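Local coordinates for protein Serpin48 (Tenebrio molitor, PDB 3OZQ) that acts as a highly specific serpin of insect innate immunity, inhibiting the serine protease SPE, at residues 14-19 / 363-368; 214-219 / 247-252; 233-238 / 357-362. All coordinates share one frame; numbering follows the deposited sequence.

Contact 1: 14-19 / 363-368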
loop_
_atom_site.group_PDB
_atom_site.type_symbol
_atom_site.label_atom_id
_atom_site.label_comp_id
_atom_site.label_asym_id
_atom_site.label_seq_id
_atom_site.Cartn_x
_atom_site.Cartn_y
_atom_site.Cartn_z
ATOM N N ALA A 14 3.642 9.626 -10.390
ATOM C CA ALA A 14 2.282 9.970 -9.972
ATOM C C ALA A 14 1.869 9.222 -8.706
ATOM O O ALA A 14 1.155 9.759 -7.862
ATOM C CB ALA A 14 1.282 9.710 -11.101
ATOM N N VAL A 15 2.326 7.982 -8.585
ATOM C CA VAL A 15 2.068 7.172 -7.406
ATOM C C VAL A 15 2.709 7.807 -6.172
ATOM O O VAL A 15 2.090 7.897 -5.102
ATOM C CB VAL A 15 2.641 5.763 -7.592
ATOM C CG1 VAL A 15 2.547 4.966 -6.289
ATOM C CG2 VAL A 15 1.928 5.045 -8.747
ATOM N N ASN A 16 3.951 8.250 -6.332
ATOM C CA ASN A 16 4.705 8.816 -5.222
ATOM C C ASN A 16 4.073 10.081 -4.680
ATOM O O ASN A 16 4.125 10.332 -3.482
ATOM C CB ASN A 16 6.172 9.054 -5.603
ATOM C CG ASN A 16 6.892 7.768 -5.935
ATOM O OD1 ASN A 16 6.363 6.681 -5.715
ATOM N ND2 ASN A 16 8.098 7.880 -6.469
ATOM N N SER A 17 3.468 10.880 -5.552
ATOM C CA SER A 17 2.783 12.077 -5.083
ATOM C C SER A 17 1.389 11.731 -4.543
ATOM O O SER A 17 0.861 12.421 -3.667
ATOM C CB SER A 17 2.703 13.128 -6.193
ATOM O OG SER A 17 2.287 12.554 -7.420
ATOM N N PHE A 18 0.812 10.654 -5.066
ATOM C CA PHE A 18 -0.474 10.137 -4.598
ATOM C C PHE A 18 -0.335 9.627 -3.168
ATOM O O PHE A 18 -1.255 9.740 -2.353
ATOM C CB PHE A 18 -0.920 9.001 -5.531
ATOM C CG PHE A 18 -2.314 8.488 -5.280
ATOM C CD1 PHE A 18 -3.402 9.345 -5.274
ATOM C CD2 PHE A 18 -2.541 7.123 -5.109
ATOM C CE1 PHE A 18 -4.695 8.854 -5.068
ATOM C CE2 PHE A 18 -3.822 6.624 -4.916
ATOM C CZ PHE A 18 -4.909 7.491 -4.891
ATOM N N THR A 19 0.843 9.089 -2.868
ATOM C CA THR A 19 1.085 8.393 -1.604
ATOM C C THR A 19 0.836 9.242 -0.353
ATOM O O THR A 19 0.079 8.826 0.535
ATOM C CB THR A 19 2.469 7.744 -1.589
ATOM O OG1 THR A 19 2.510 6.718 -2.590
ATOM C CG2 THR A 19 2.769 7.132 -0.219
ATOM N N LYS A 363 12.276 0.135 -7.095
ATOM C CA LYS A 363 12.693 0.837 -8.301
ATOM C C LYS A 363 12.174 2.269 -8.301
ATOM O O LYS A 363 11.582 2.735 -9.286
ATOM C CB LYS A 363 12.216 0.065 -9.538
ATOM C CG LYS A 363 12.490 -1.430 -9.404
ATOM C CD LYS A 363 12.287 -2.201 -10.696
ATOM C CE LYS A 363 12.708 -3.661 -10.511
ATOM N NZ LYS A 363 12.643 -4.455 -11.776
ATOM N N GLY A 364 12.390 2.955 -7.180
ATOM C CA GLY A 364 12.002 4.349 -7.025
ATOM C C GLY A 364 10.511 4.546 -6.774
ATOM O O GLY A 364 10.054 5.656 -6.498
ATOM N N MET A 365 9.740 3.474 -6.860
ATOM C CA MET A 365 8.308 3.615 -6.624
ATOM C C MET A 365 7.859 3.120 -5.246
ATOM O O MET A 365 8.136 1.984 -4.860
ATOM C CB MET A 365 7.516 2.904 -7.703
ATOM C CG MET A 365 6.044 3.266 -7.687
ATOM S SD MET A 365 5.179 2.391 -8.976
ATOM C CE MET A 365 5.399 0.699 -8.453
ATOM N N ILE A 366 7.159 3.986 -4.521
ATOM C CA ILE A 366 6.557 3.610 -3.240
ATOM C C ILE A 366 5.420 2.594 -3.407
ATOM O O ILE A 366 4.444 2.849 -4.107
ATOM C CB ILE A 366 6.052 4.846 -2.483
ATOM C CG1 ILE A 366 7.227 5.773 -2.164
ATOM C CG2 ILE A 366 5.331 4.432 -1.174
ATOM C CD1 ILE A 366 6.832 7.063 -1.486
ATOM N N LEU A 367 5.563 1.443 -2.758
ATOM C CA LEU A 367 4.584 0.364 -2.800
ATOM C C LEU A 367 3.652 0.338 -1.581
ATOM O O LEU A 367 2.465 0.040 -1.697
ATOM C CB LEU A 367 5.299 -0.982 -2.903
ATOM C CG LEU A 367 5.388 -1.584 -4.303
ATOM C CD1 LEU A 367 6.098 -0.627 -5.252
ATOM C CD2 LEU A 367 6.047 -2.953 -4.280
ATOM N N PHE A 368 4.214 0.634 -0.417
ATOM C CA PHE A 368 3.483 0.624 0.844
ATOM C C PHE A 368 3.973 1.790 1.683
ATOM O O PHE A 368 5.134 2.171 1.595
ATOM C CB PHE A 368 3.783 -0.649 1.633
ATOM C CG PHE A 368 3.042 -1.865 1.157
ATOM C CD1 PHE A 368 1.734 -2.096 1.559
ATOM C CD2 PHE A 368 3.664 -2.801 0.347
ATOM C CE1 PHE A 368 1.050 -3.232 1.154
ATOM C CE2 PHE A 368 2.982 -3.945 -0.072
ATOM C CZ PHE A 368 1.675 -4.158 0.341
HETATM O O HOH W 1 2.244 3.833 -3.006
#
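Asn16 and Ile366 mark the closest backbone approach, with CA atoms 5.9 Å apart, where helix 14-19 passes strand 365-368 at an axis distance of 7.4 Å and an angle of 49°. The Asn16 amide carries the polar part of the contact. Its chi1 of -63° sets CG anti to the carbonyl carbon, and from there the amide reaches the strand. There it grips the backbone on both sides of Met365. ND2 donates to Gly364 O (3.0 Å), lying in the plane of that carbonyl, while OD1 accepts from Ile366 N (3.1 Å) in a nearly straight bond of 166° at the hydrogen. Using both ends fixes the rotation of the amide and satisfies two backbone groups at the start of the strand. Gly364 is the second residue of the tight type I' turn that precedes this strand, so helix and hairpin turn are tied directly.

The remaining contacts are thinner. Val15 sets CG1 against Ile366 O (3.6 Å) and near CG of Met365. Thr19 turns its methyl CG2 onto CG2 of Ile366 (3.8 Å). Its hydroxyl donates back to Val15 O, one turn earlier, and Thr19 OG1 accepts a hydrogen bond from a water at 2.9 Å; the same water donates to Ile366 O at 2.6 Å, bridging helix to strand.

Helix 10-29 thus lies against the last hairpin of sheet B of the serpin fold, in keeping with the helix A position of the family. Phe39 of helix 38-50 touches both Val15 and Met365, and Pro38 covers Thr19. On the hairpin side, Ile366 packs on Tyr359 and Lys361 of strand 356-362.

Contact 2: 214-219 / 247-252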
loop_
_atom_site.group_PDB
_atom_site.type_symbol
_atom_site.label_atom_id
_atom_site.label_comp_id
_atom_site.label_asym_id
_atom_site.label_seq_id
_atom_site.Cartn_x
_atom_site.Cartn_y
_atom_site.Cartn_z
ATOM N N CYS A 214 17.503 15.278 7.567
ATOM C CA CYS A 214 16.676 16.350 7.025
ATOM C C CYS A 214 16.499 17.442 8.063
ATOM O O CYS A 214 15.850 17.238 9.088
ATOM C CB CYS A 214 15.305 15.832 6.560
ATOM S SG CYS A 214 14.359 17.045 5.567
ATOM N N HIS A 215 17.070 18.607 7.783
ATOM C CA HIS A 215 17.077 19.703 8.745
ATOM C C HIS A 215 15.746 20.452 8.827
ATOM O O HIS A 215 15.327 20.857 9.912
ATOM C CB HIS A 215 18.252 20.655 8.474
ATOM C CG HIS A 215 19.596 20.020 8.681
ATOM N ND1 HIS A 215 20.438 19.698 7.637
ATOM C CD2 HIS A 215 20.237 19.633 9.812
ATOM C CE1 HIS A 215 21.541 19.146 8.116
ATOM N NE2 HIS A 215 21.443 19.095 9.432
ATOM N N HIS A 216 15.080 20.620 7.689
ATOM C CA HIS A 216 13.744 21.207 7.679
ATOM C C HIS A 216 12.761 20.351 8.480
ATOM O O HIS A 216 11.890 20.871 9.179
ATOM C CB HIS A 216 13.242 21.387 6.246
ATOM C CG HIS A 216 11.800 21.785 6.157
ATOM N ND1 HIS A 216 10.874 21.074 5.422
ATOM C CD2 HIS A 216 11.123 22.815 6.719
ATOM C CE1 HIS A 216 9.691 21.652 5.530
ATOM N NE2 HIS A 216 9.814 22.708 6.315
ATOM N N LEU A 217 12.913 19.036 8.385
ATOM C CA LEU A 217 11.993 18.124 9.060
ATOM C C LEU A 217 12.378 17.805 10.488
ATOM O O LEU A 217 11.571 17.248 11.232
ATOM C CB LEU A 217 11.853 16.823 8.270
ATOM C CG LEU A 217 10.942 16.997 7.057
ATOM C CD1 LEU A 217 10.996 15.783 6.136
ATOM C CD2 LEU A 217 9.518 17.300 7.526
ATOM N N ASP A 218 13.605 18.162 10.865
ATOM C CA ASP A 218 14.174 17.744 12.142
ATOM C C ASP A 218 13.955 16.250 12.340
ATOM O O ASP A 218 13.382 15.809 13.338
ATOM C CB ASP A 218 13.603 18.543 13.318
ATOM C CG ASP A 218 14.404 18.338 14.611
ATOM O OD1 ASP A 218 15.579 17.915 14.525
ATOM O OD2 ASP A 218 13.862 18.588 15.712
ATOM N N ALA A 219 14.421 15.476 11.373
ATOM C CA ALA A 219 14.288 14.034 11.434
ATOM C C ALA A 219 15.477 13.392 10.743
ATOM O O ALA A 219 16.260 14.060 10.076
ATOM C CB ALA A 219 12.985 13.598 10.774
ATOM N N GLU A 247 3.763 14.703 10.130
ATOM C CA GLU A 247 2.518 14.446 9.424
ATOM C C GLU A 247 1.857 15.743 8.984
ATOM O O GLU A 247 1.087 15.765 8.029
ATOM C CB GLU A 247 1.586 13.607 10.292
ATOM C CG GLU A 247 2.178 12.248 10.606
ATOM C CD GLU A 247 1.288 11.389 11.476
ATOM O OE1 GLU A 247 0.545 11.935 12.320
ATOM O OE2 GLU A 247 1.339 10.151 11.310
ATOM N N SER A 248 2.176 16.829 9.673
ATOM C CA SER A 248 1.713 18.135 9.240
ATOM C C SER A 248 2.512 18.534 8.011
ATOM O O SER A 248 2.067 19.366 7.212
ATOM C CB SER A 248 1.865 19.166 10.356
ATOM O OG SER A 248 0.990 18.868 11.434
ATOM N N LYS A 249 3.678 17.913 7.855
ATOM C CA LYS A 249 4.515 18.102 6.668
ATOM C C LYS A 249 4.691 16.794 5.887
ATOM O O LYS A 249 5.770 16.517 5.349
ATOM C CB LYS A 249 5.888 18.654 7.067
ATOM C CG LYS A 249 5.818 19.894 7.940
ATOM C CD LYS A 249 7.117 20.137 8.688
ATOM C CE LYS A 249 6.886 21.105 9.846
ATOM N NZ LYS A 249 5.759 20.645 10.716
ATOM N N ILE A 250 3.616 16.009 5.807
ATOM C CA ILE A 250 3.672 14.658 5.250
ATOM C C ILE A 250 4.263 14.586 3.845
ATOM O O ILE A 250 4.891 13.594 3.462
ATOM C CB ILE A 250 2.278 14.004 5.235
ATOM C CG1 ILE A 250 2.419 12.499 5.016
ATOM C CG2 ILE A 250 1.386 14.655 4.182
ATOM C CD1 ILE A 250 3.320 11.827 6.039
ATOM N N LYS A 251 4.056 15.646 3.076
ATOM C CA LYS A 251 4.551 15.720 1.709
ATOM C C LYS A 251 6.077 15.617 1.687
ATOM O O LYS A 251 6.661 14.826 0.940
ATOM C CB LYS A 251 4.113 17.043 1.072
ATOM C CG LYS A 251 2.658 17.456 1.356
ATOM C CD LYS A 251 2.375 17.709 2.853
ATOM C CE LYS A 251 3.081 18.947 3.383
ATOM N NZ LYS A 251 4.563 18.770 3.479
ATOM N N ARG A 252 6.722 16.423 2.519
ATOM C CA ARG A 252 8.179 16.442 2.576
ATOM C C ARG A 252 8.742 15.078 2.976
ATOM O O ARG A 252 9.784 14.657 2.480
ATOM C CB ARG A 252 8.668 17.523 3.542
ATOM C CG ARG A 252 8.700 18.928 2.953
ATOM C CD ARG A 252 7.325 19.369 2.475
ATOM N NE ARG A 252 7.313 20.770 2.056
ATOM C CZ ARG A 252 6.932 21.780 2.834
ATOM N NH1 ARG A 252 6.525 21.547 4.076
ATOM N NH2 ARG A 252 6.955 23.024 2.370
#
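His216 and Leu217 meet Lys249 and Arg252 in a partly buried contact made by side chains, where the hairpin turn between strands 207-214 and 219-225 faces the junction of helices 243-248 and 250-254. The backbones keep their distance, the nearest CA atoms, of Leu217 and Arg252, being 7.7 Å apart. The turn carries a G1 beta bulge at Asp218, Ala219 and Cys214.

Leu217 supplies the apolar half. Its two methyls part over the helical segment: CD1 rests on CB of Arg252 (3.9 Å), and CD2 lies by the aliphatic chain of Lys249, at 3.9 Å from CD. The leucine and lysine side chains run antiparallel past one another. The Lys249 chain then bends at its end (chi4 53°), and NZ bonds to Ser245 O within the preceding helix, so the ammonium is held on its own side.

His216 extends toward the helix with CG anti to the backbone N (chi1 171°). Its ring edge meets Arg252: CE1 stands over one face of the guanidinium, 3.5 Å from NH1 and offset toward the rim, with the two planes 89° apart. CG of Arg252 lies in the ring plane, 3.9 Å from His216 CE1. The ring edge thus makes van der Waals contact with the guanidinium face; a protonated imidazole here would probably be disfavoured by the nearby positive charge. His216, Lys249 and Arg252 also touch a crystal neighbour, which may influence their outer atoms.

Behind this contact, Leu246 of helix 243-248 packs on both Leu217 and Ala219. The other side of the helical segment faces helix 10-29, where Ile250 lies on Tyr23 and Lys24, while Glu247 forms a salt bridge with Arg371 of strand 365-372.

Contact 3: 233-238 / 357-362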
loop_
_atom_site.group_PDB
_atom_site.type_symbol
_atom_site.label_atom_id
_atom_site.label_comp_id
_atom_site.label_asym_id
_atom_site.label_seq_id
_atom_site.Cartn_x
_atom_site.Cartn_y
_atom_site.Cartn_z
ATOM N N THR A 233 12.188 2.226 4.035
ATOM C CA THR A 233 12.693 3.505 4.520
ATOM C C THR A 233 11.964 3.931 5.799
ATOM O O THR A 233 10.733 4.020 5.810
ATOM C CB THR A 233 12.510 4.626 3.457
ATOM O OG1 THR A 233 13.334 4.363 2.307
ATOM C CG2 THR A 233 12.867 5.988 4.033
ATOM N N ILE A 234 12.730 4.194 6.863
ATOM C CA ILE A 234 12.180 4.706 8.119
ATOM C C ILE A 234 12.411 6.206 8.167
ATOM O O ILE A 234 13.506 6.674 7.863
ATOM C CB ILE A 234 12.901 4.086 9.354
ATOM C CG1 ILE A 234 12.995 2.564 9.225
ATOM C CG2 ILE A 234 12.237 4.512 10.654
ATOM C CD1 ILE A 234 11.669 1.903 9.049
ATOM N N VAL A 235 11.381 6.957 8.528
ATOM C CA VAL A 235 11.512 8.384 8.771
ATOM C C VAL A 235 11.323 8.619 10.263
ATOM O O VAL A 235 10.223 8.463 10.799
ATOM C CB VAL A 235 10.495 9.216 7.974
ATOM C CG1 VAL A 235 10.723 10.703 8.227
ATOM C CG2 VAL A 235 10.595 8.903 6.481
ATOM N N LEU A 236 12.420 8.989 10.922
ATOM C CA LEU A 236 12.492 9.052 12.372
ATOM C C LEU A 236 12.682 10.484 12.857
ATOM O O LEU A 236 13.714 11.087 12.609
ATOM C CB LEU A 236 13.670 8.205 12.833
ATOM C CG LEU A 236 13.883 8.072 14.333
ATOM C CD1 LEU A 236 12.666 7.400 14.972
ATOM C CD2 LEU A 236 15.162 7.288 14.613
ATOM N N SER A 237 11.683 11.035 13.539
ATOM C CA SER A 237 11.825 12.388 14.060
ATOM C C SER A 237 12.906 12.438 15.138
ATOM O O SER A 237 13.091 11.482 15.903
ATOM C CB SER A 237 10.500 12.926 14.590
ATOM O OG SER A 237 10.034 12.180 15.702
ATOM N N ASN A 238 13.629 13.553 15.184
ATOM C CA ASN A 238 14.698 13.725 16.168
ATOM C C ASN A 238 14.163 13.778 17.591
ATOM O O ASN A 238 14.829 13.352 18.528
ATOM C CB ASN A 238 15.553 14.958 15.850
ATOM C CG ASN A 238 16.560 14.696 14.743
ATOM O OD1 ASN A 238 17.105 13.593 14.633
ATOM N ND2 ASN A 238 16.811 15.708 13.910
ATOM N N ILE A 357 7.357 6.872 10.700
ATOM C CA ILE A 357 6.743 6.563 9.419
ATOM C C ILE A 357 7.692 5.618 8.688
ATOM O O ILE A 357 8.901 5.700 8.868
ATOM C CB ILE A 357 6.564 7.861 8.598
ATOM C CG1 ILE A 357 5.536 8.780 9.259
ATOM C CG2 ILE A 357 6.212 7.570 7.140
ATOM C CD1 ILE A 357 5.416 10.139 8.573
ATOM N N PHE A 358 7.152 4.715 7.876
ATOM C CA PHE A 358 7.973 3.855 7.034
ATOM C C PHE A 358 7.331 3.706 5.663
ATOM O O PHE A 358 6.134 3.942 5.493
ATOM C CB PHE A 358 8.128 2.469 7.642
ATOM C CG PHE A 358 6.838 1.729 7.754
ATOM C CD1 PHE A 358 6.334 1.010 6.678
ATOM C CD2 PHE A 358 6.095 1.788 8.920
ATOM C CE1 PHE A 358 5.125 0.335 6.776
ATOM C CE2 PHE A 358 4.899 1.117 9.022
ATOM C CZ PHE A 358 4.400 0.397 7.941
ATOM N N TYR A 359 8.131 3.302 4.684
ATOM C CA TYR A 359 7.584 3.014 3.373
ATOM C C TYR A 359 8.486 2.087 2.592
ATOM O O TYR A 359 9.707 2.125 2.731
ATOM C CB TYR A 359 7.249 4.296 2.586
ATOM C CG TYR A 359 8.421 5.201 2.226
ATOM C CD1 TYR A 359 8.687 6.351 2.964
ATOM C CD2 TYR A 359 9.220 4.935 1.117
ATOM C CE1 TYR A 359 9.737 7.195 2.631
ATOM C CE2 TYR A 359 10.286 5.775 0.778
ATOM C CZ TYR A 359 10.528 6.901 1.542
ATOM O OH TYR A 359 11.562 7.746 1.217
ATOM N N ILE A 360 7.863 1.235 1.786
ATOM C CA ILE A 360 8.586 0.280 0.972
ATOM C C ILE A 360 8.630 0.812 -0.463
ATOM O O ILE A 360 7.592 1.191 -1.021
ATOM C CB ILE A 360 7.892 -1.095 0.994
ATOM C CG1 ILE A 360 8.034 -1.751 2.377
ATOM C CG2 ILE A 360 8.483 -2.020 -0.050
ATOM C CD1 ILE A 360 7.522 -3.146 2.402
ATOM N N LYS A 361 9.828 0.853 -1.044
ATOM C CA LYS A 361 10.007 1.287 -2.436
ATOM C C LYS A 361 10.527 0.153 -3.280
ATOM O O LYS A 361 11.327 -0.661 -2.821
ATOM C CB LYS A 361 11.019 2.421 -2.567
ATOM C CG LYS A 361 10.529 3.812 -2.261
ATOM C CD LYS A 361 11.594 4.859 -2.653
ATOM C CE LYS A 361 12.914 4.620 -1.916
ATOM N NZ LYS A 361 13.970 5.645 -2.225
ATOM N N VAL A 362 10.080 0.112 -4.530
ATOM C CA VAL A 362 10.682 -0.768 -5.509
ATOM C C VAL A 362 10.993 0.047 -6.758
ATOM O O VAL A 362 10.093 0.612 -7.382
ATOM C CB VAL A 362 9.775 -1.950 -5.857
ATOM C CG1 VAL A 362 10.331 -2.697 -7.062
ATOM C CG2 VAL A 362 9.634 -2.881 -4.656
HETATM O O HOH W 2 12.032 2.545 0.804
HETATM O O HOH W 3 14.131 6.481 0.719
#
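Thr233 and Tyr359, then Val235 and Ile357, form antiparallel hydrogen-bonded pairs, with the non-hydrogen-bonded pair Ile234 and Phe358 between them. Thr233 N reaches Tyr359 O at 2.8 Å, and Val235 N reaches Ile357 O at the same 2.8 Å, both almost straight. Tyr359 N returns a bond to Thr233 O at 2.9 Å, more bent; the return bond from Ile357 N to Val235 O is longer, 3.3 Å. CA of Phe358 adds a close CA-H...O contact of 3.0 Å to the same Thr233 O.

Strands 231-237 and 356-362 are thereby neighbours in sheet B of the serpin fold, strand 219-225 flanking the first and strand 365-372 the second.

The main side-chain contact is CH-pi. In Tyr359, chi1 of 64° puts CG in the crowded position between backbone N and carbonyl carbon. The ring lies beside Thr233, both side chains pointing the same way, and Thr233 CB stands 3.7 Å from the ring centroid, over the face. CG2 of Thr233 reaches CZ at 3.5 Å. On the opposite face of the sheet, CD1 of Ile234 meets CB of Phe358.

An alanine in place of Tyr359 would probably leave Thr233 without its aromatic cover and a bridging water without one acceptor.

Water links the polar ends: one molecule joins Thr233 OG1 to Tyr359 O, and another gathers Thr233 OG1, Tyr359 OH and Lys361 NZ, the last at 3.1 Å from the water oxygen.

In the fold
Contacts 1 and 3 share one hairpin: Leu367 N lies 2.7 Å from Ile360 O and Phe368 O 2.9 Å from Ile360 N, probable hydrogen bonds at a classic beta bulge. Their centres are about 13 Å apart. Contacts 2 and 3, about 12 Å between centres, meet where Asp218 OD1 approaches Asn238 ND2 at 2.6 Å, probably a hydrogen bond. Contacts 1 and 2 do not touch, their centres being about 17 Å apart, although helix 10-29 of contact 1 also touches Ile250 of contact 2. Contacts 2 and 3 fall inside the chain loop closed by contact 1. The unmodelled residues 337-345 probably belong to the serpin reactive-centre loop, and lie in none of the three.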